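Local coordinates for putative transcription antitermination protein nusG (Methanocaldococcus jannaschii, PDB 3LPE) that stimulates transcription elongation as Spt5, the partner of Spt4, through the RNA-polymerase-binding NusG N-terminal (NGN) domain contained in this chain, at residues 36-41 / 63-68; 42-47 / 87-92. One frame throughout, in Å; residues are numbered along the deposited sequence.

Contact 1: residues 36-41 / 63-68; sequences EQLDVY and VEELIK
Glu65, whose side chain meets Leu38 across this contact, has a carbonyl oxygen in helix 60-67 that is held twice: by NH2 of Arg32, from helix 22-35, and, more weakly, by the amide N of Lys68 at 3.3 Å. Beside these polar groups runs an apolar seam. Leu38 presses its two methyls into the helix like a fork. CD1 sits over the helix backbone, 3.7 Å from Leu66 CA, and touches Leu66 CB at 3.9 Å. CD2 rests on the aliphatic part of Glu65, 3.8 Å from its CG, and the two side chains cross at about a right angle. Glu65 has CG anti to the backbone N (chi1 -172°) and then bends at chi2 (64°), which offers methylenes to Leu38 while its carboxylate turns away. The like-charged carboxylate of Glu36 is near but not in contact, its OE1 5.2 Å from OE2 of Glu65. Deeper in, Val40 CG2 meets Leu66 CD2 at 4.2 Å. Between Leu38 and Val40, Asp39 centres an inverse gamma turn, its amide N bonded to OD1 of Asp62. Val40 and Leu66 both also pack on Val55 and Ala33, so the seam joins the start of strand 40-45 to the two helices packed on one face of the antiparallel sheet, in the beta-alpha-beta-beta-alpha-beta, ferredoxin-like core of the NGN domain.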
loop_
_atom_site.group_PDB
_atom_site.type_symbol
_atom_site.label_atom_id
_atom_site.label_comp_id
_atom_site.label_asym_id
_atom_site.label_seq_id
_atom_site.Cartn_x
_atom_site.Cartn_y
_atom_site.Cartn_z
ATOM N N GLU A 36 9.382 8.439 10.996
ATOM C CA GLU A 36 9.071 9.852 11.246
ATOM C C GLU A 36 7.723 10.049 11.943
ATOM O O GLU A 36 7.303 11.183 12.188
ATOM C CB GLU A 36 9.100 10.660 9.938
ATOM C CG GLU A 36 10.465 10.717 9.250
ATOM C CD GLU A 36 11.516 11.428 10.090
ATOM O OE1 GLU A 36 11.198 12.499 10.657
ATOM O OE2 GLU A 36 12.658 10.920 10.177
ATOM N N GLN A 37 7.050 8.943 12.253
ATOM C CA GLN A 37 5.749 8.989 12.938
ATOM C C GLN A 37 4.735 9.881 12.228
ATOM O O GLN A 37 4.086 10.709 12.855
ATOM C CB GLN A 37 5.927 9.449 14.389
ATOM C CG GLN A 37 6.820 8.549 15.210
ATOM C CD GLN A 37 7.115 9.121 16.602
ATOM O OE1 GLN A 37 8.141 8.808 17.207
ATOM N NE2 GLN A 37 6.218 9.967 17.105
ATOM N N LEU A 38 4.622 9.718 10.913
ATOM C CA LEU A 38 3.664 10.474 10.120
ATOM C C LEU A 38 2.308 9.802 10.171
ATOM O O LEU A 38 2.222 8.583 10.310
ATOM C CB LEU A 38 4.139 10.541 8.671
ATOM C CG LEU A 38 5.551 11.096 8.487
ATOM C CD1 LEU A 38 5.983 10.952 7.033
ATOM C CD2 LEU A 38 5.617 12.549 8.940
ATOM N N ASP A 39 1.249 10.589 10.033
ATOM C CA ASP A 39 -0.103 10.037 10.015
ATOM C C ASP A 39 -0.434 9.492 8.630
ATOM O O ASP A 39 -1.330 9.989 7.949
ATOM C CB ASP A 39 -1.130 11.088 10.434
ATOM C CG ASP A 39 -1.049 11.424 11.921
ATOM O OD1 ASP A 39 -0.748 10.517 12.715
ATOM O OD2 ASP A 39 -1.262 12.594 12.290
ATOM N N VAL A 40 0.303 8.463 8.237
ATOM C CA VAL A 40 0.079 7.748 6.987
ATOM C C VAL A 40 -0.456 6.373 7.371
ATOM O O VAL A 40 0.153 5.665 8.179
ATOM C CB VAL A 40 1.394 7.607 6.193
ATOM C CG1 VAL A 40 1.200 6.736 4.953
ATOM C CG2 VAL A 40 1.940 8.979 5.805
ATOM N N TYR A 41 -1.593 5.996 6.797
ATOM C CA TYR A 41 -2.288 4.797 7.232
ATOM C C TYR A 41 -2.168 3.609 6.293
ATOM O O TYR A 41 -2.173 2.460 6.735
ATOM C CB TYR A 41 -3.752 5.121 7.470
ATOM C CG TYR A 41 -3.943 6.322 8.357
ATOM C CD1 TYR A 41 -3.265 6.430 9.570
ATOM C CD2 TYR A 41 -4.822 7.332 8.006
ATOM C CE1 TYR A 41 -3.450 7.533 10.405
ATOM C CE2 TYR A 41 -5.019 8.429 8.828
ATOM C CZ TYR A 41 -4.333 8.527 10.031
ATOM O OH TYR A 41 -4.538 9.618 10.851
ATOM N N VAL A 63 1.711 13.727 3.553
ATOM C CA VAL A 63 2.218 13.184 2.301
ATOM C C VAL A 63 3.404 14.013 1.790
ATOM O O VAL A 63 4.359 13.470 1.258
ATOM C CB VAL A 63 1.108 13.091 1.224
ATOM C CG1 VAL A 63 1.629 12.384 -0.027
ATOM C CG2 VAL A 63 -0.083 12.321 1.781
ATOM N N GLU A 64 3.344 15.323 1.977
ATOM C CA GLU A 64 4.446 16.188 1.594
ATOM C C GLU A 64 5.700 15.825 2.368
ATOM O O GLU A 64 6.790 15.751 1.791
ATOM C CB GLU A 64 4.091 17.664 1.830
ATOM C CG GLU A 64 2.930 18.180 0.994
ATOM C CD GLU A 64 3.335 18.524 -0.433
ATOM O OE1 GLU A 64 4.466 18.170 -0.834
ATOM O OE2 GLU A 64 2.524 19.152 -1.155
ATOM N N GLU A 65 5.549 15.609 3.678
ATOM C CA GLU A 65 6.690 15.242 4.506
ATOM C C GLU A 65 7.173 13.838 4.151
ATOM O O GLU A 65 8.374 13.555 4.156
ATOM C CB GLU A 65 6.340 15.321 5.994
ATOM C CG GLU A 65 7.550 15.147 6.916
ATOM C CD GLU A 65 8.584 16.255 6.754
ATOM O OE1 GLU A 65 8.253 17.303 6.171
ATOM O OE2 GLU A 65 9.729 16.083 7.212
ATOM N N LEU A 66 6.227 12.967 3.834
ATOM C CA LEU A 66 6.547 11.589 3.473
ATOM C C LEU A 66 7.490 11.555 2.256
ATOM O O LEU A 66 8.478 10.820 2.239
ATOM C CB LEU A 66 5.247 10.821 3.167
ATOM C CG LEU A 66 5.417 9.368 2.724
ATOM C CD1 LEU A 66 5.929 8.531 3.918
ATOM C CD2 LEU A 66 4.114 8.810 2.182
ATOM N N ILE A 67 7.201 12.366 1.242
ATOM C CA ILE A 67 7.940 12.242 -0.016
ATOM C C ILE A 67 9.103 13.227 -0.071
ATOM O O ILE A 67 9.863 13.248 -1.027
ATOM C CB ILE A 67 7.034 12.455 -1.272
ATOM C CG1 ILE A 67 6.483 13.882 -1.333
ATOM C CG2 ILE A 67 5.920 11.432 -1.341
ATOM C CD1 ILE A 67 5.833 14.243 -2.703
ATOM N N LYS A 68 9.220 14.056 0.957
ATOM C CA LYS A 68 10.242 15.093 0.981
ATOM C C LYS A 68 11.636 14.514 0.721
ATOM O O LYS A 68 12.149 13.731 1.524
ATOM C CB LYS A 68 10.203 15.837 2.312
ATOM C CG LYS A 68 11.081 17.083 2.388
ATOM C CD LYS A 68 10.810 17.832 3.687
ATOM C CE LYS A 68 11.851 18.902 3.942
ATOM N NZ LYS A 68 11.737 19.435 5.324
#

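Contact 2: residues 42-47 / 87-92; sequences SILASE and EPLLTP
Leu89 reaches from helix 83-90 toward the end of strand 40-45. CB faces the methyl CD2 of Leu44. With CG anti to the carbonyl carbon (chi1 -60°), the branch point then parts its methyls between two neighbours: CD1 lies 4.3 Å from Leu44 CD2, and CD2 comes alongside the hydroxyl of Ser46, 3.7 Å from OG. The next residue, Leu90, starts with its CB turned from the strand, yet its chain swings back until CD1 stands 4.3 Å from Leu44 CD1. Leu44 is thus met on both branches. In this NGN domain helix 83-90 lies across the sheet from helix 22-35, which Ile43 packs against, so alternate residues of the strand serve its two faces; Leu54 on the adjacent strand touches both Leu44 and Leu89. A water makes the polar link: it donates to Leu89 O at 2.8 Å and sits a short 2.5 Å from Ser46 OG, which is also hydrogen-bonded to Ser48 N. The helix is kinked and weakly bonded here, though Leu90 N still reaches Glu87 O at 2.9 Å. Along the strand's outer edge, residues 42-45 pair antiparallel with a strand of the DNA-directed RNA polymerase subunit E'' chain.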
loop_
_atom_site.group_PDB
_atom_site.type_symbol
_atom_site.label_atom_id
_atom_site.label_comp_id
_atom_site.label_asym_id
_atom_site.label_seq_id
_atom_site.Cartn_x
_atom_site.Cartn_y
_atom_site.Cartn_z
ATOM N N SER A 42 -2.058 3.876 4.997
ATOM C CA SER A 42 -1.844 2.793 4.050
ATOM C C SER A 42 -1.250 3.347 2.766
ATOM O O SER A 42 -1.314 4.539 2.526
ATOM C CB SER A 42 -3.131 2.005 3.759
ATOM O OG SER A 42 -4.000 2.746 2.923
ATOM N N ILE A 43 -0.645 2.456 1.987
ATOM C CA ILE A 43 0.032 2.812 0.749
ATOM C C ILE A 43 -0.330 1.727 -0.243
ATOM O O ILE A 43 -0.253 0.545 0.066
ATOM C CB ILE A 43 1.556 2.859 0.932
ATOM C CG1 ILE A 43 1.937 3.869 2.015
ATOM C CG2 ILE A 43 2.257 3.306 -0.359
ATOM C CD1 ILE A 43 3.297 3.581 2.606
ATOM N N LEU A 44 -0.780 2.121 -1.427
ATOM C CA LEU A 44 -1.283 1.125 -2.368
ATOM C C LEU A 44 -0.599 1.286 -3.729
ATOM O O LEU A 44 -0.608 2.385 -4.310
ATOM C CB LEU A 44 -2.812 1.274 -2.509
ATOM C CG LEU A 44 -3.472 0.561 -3.679
ATOM C CD1 LEU A 44 -3.637 -0.882 -3.351
ATOM C CD2 LEU A 44 -4.806 1.188 -4.005
ATOM N N ALA A 45 0.002 0.205 -4.212
ATOM C CA ALA A 45 0.650 0.194 -5.514
ATOM C C ALA A 45 -0.003 -0.873 -6.361
ATOM O O ALA A 45 0.242 -2.056 -6.158
ATOM C CB ALA A 45 2.157 -0.058 -5.382
ATOM N N SER A 46 -0.852 -0.447 -7.290
ATOM C CA SER A 46 -1.591 -1.352 -8.169
ATOM C C SER A 46 -0.901 -1.496 -9.518
ATOM O O SER A 46 -0.451 -0.496 -10.090
ATOM C CB SER A 46 -2.998 -0.801 -8.400
ATOM O OG SER A 46 -3.629 -1.461 -9.483
ATOM N N GLU A 47 -0.842 -2.723 -10.029
ATOM C CA GLU A 47 -0.238 -2.994 -11.325
ATOM C C GLU A 47 -1.018 -2.298 -12.425
ATOM O O GLU A 47 -0.497 -2.059 -13.504
ATOM C CB GLU A 47 -0.186 -4.499 -11.606
ATOM C CG GLU A 47 0.876 -5.228 -10.816
ATOM C CD GLU A 47 2.260 -4.660 -11.049
ATOM O OE1 GLU A 47 3.036 -4.546 -10.074
ATOM O OE2 GLU A 47 2.572 -4.318 -12.208
ATOM N N GLU A 87 -11.544 1.253 -4.786
ATOM C CA GLU A 87 -12.072 -0.086 -4.568
ATOM C C GLU A 87 -11.847 -1.092 -5.705
ATOM O O GLU A 87 -11.483 -2.246 -5.440
ATOM C CB GLU A 87 -13.557 -0.025 -4.174
ATOM C CG GLU A 87 -13.791 0.738 -2.877
ATOM C CD GLU A 87 -15.244 0.736 -2.439
ATOM O OE1 GLU A 87 -15.889 -0.330 -2.522
ATOM O OE2 GLU A 87 -15.730 1.799 -1.999
ATOM N N PRO A 88 -12.068 -0.673 -6.966
ATOM C CA PRO A 88 -11.835 -1.621 -8.061
ATOM C C PRO A 88 -10.381 -2.092 -8.120
ATOM O O PRO A 88 -10.112 -3.181 -8.630
ATOM C CB PRO A 88 -12.182 -0.797 -9.317
ATOM C CG PRO A 88 -13.086 0.282 -8.832
ATOM C CD PRO A 88 -12.557 0.627 -7.467
ATOM N N LEU A 89 -9.460 -1.279 -7.614
ATOM C CA LEU A 89 -8.054 -1.672 -7.575
ATOM C C LEU A 89 -7.774 -2.797 -6.570
ATOM O O LEU A 89 -6.783 -3.517 -6.698
ATOM C CB LEU A 89 -7.166 -0.464 -7.263
ATOM C CG LEU A 89 -7.284 0.670 -8.286
ATOM C CD1 LEU A 89 -6.391 1.836 -7.914
ATOM C CD2 LEU A 89 -6.939 0.148 -9.649
ATOM N N LEU A 90 -8.667 -2.950 -5.593
ATOM C CA LEU A 90 -8.484 -3.917 -4.511
ATOM C C LEU A 90 -8.630 -5.361 -4.963
ATOM O O LEU A 90 -7.953 -6.252 -4.460
ATOM C CB LEU A 90 -9.452 -3.631 -3.369
ATOM C CG LEU A 90 -8.856 -2.840 -2.207
ATOM C CD1 LEU A 90 -7.732 -1.949 -2.671
ATOM C CD2 LEU A 90 -9.937 -2.028 -1.509
ATOM N N THR A 91 -9.527 -5.595 -5.906
ATOM C CA THR A 91 -9.623 -6.910 -6.509
ATOM C C THR A 91 -9.240 -6.797 -7.975
ATOM O O THR A 91 -10.100 -6.584 -8.826
ATOM C CB THR A 91 -11.030 -7.504 -6.369
ATOM O OG1 THR A 91 -11.514 -7.256 -5.046
ATOM C CG2 THR A 91 -10.994 -9.013 -6.618
ATOM N N PRO A 92 -7.937 -6.935 -8.267
ATOM C CA PRO A 92 -7.367 -6.780 -9.611
ATOM C C PRO A 92 -8.192 -7.472 -10.709
ATOM O O PRO A 92 -8.849 -6.814 -11.521
ATOM C CB PRO A 92 -5.992 -7.440 -9.483
ATOM C CG PRO A 92 -5.623 -7.281 -8.043
ATOM C CD PRO A 92 -6.911 -7.258 -7.255
ATOM O OXT PRO A 92 -8.230 -8.700 -10.826
HETATM O O HOH W 1 -5.060 -3.486 -8.921
#

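How the contacts relate
One strand, 40-45, serves both contacts: contact 1 uses its entry and the loop before it, contact 2 its continuation and exit, and their centres lie 20 Å apart on opposite sides of the chain's centre. Contact 1 joins the strand to helix 60-67 and is partly buried, with an apolar inner pair giving way to the methylenes of a single glutamate, Glu65, toward the surface. Contact 2 joins it to helix 83-90 on the other face of the sheet; it is buried in the assembly, where the subunit E'' chain lies alongside. Leucine packing dominates both, but direct side-chain and backbone contacts make up contact 1, whereas contact 2 adds a bridging water.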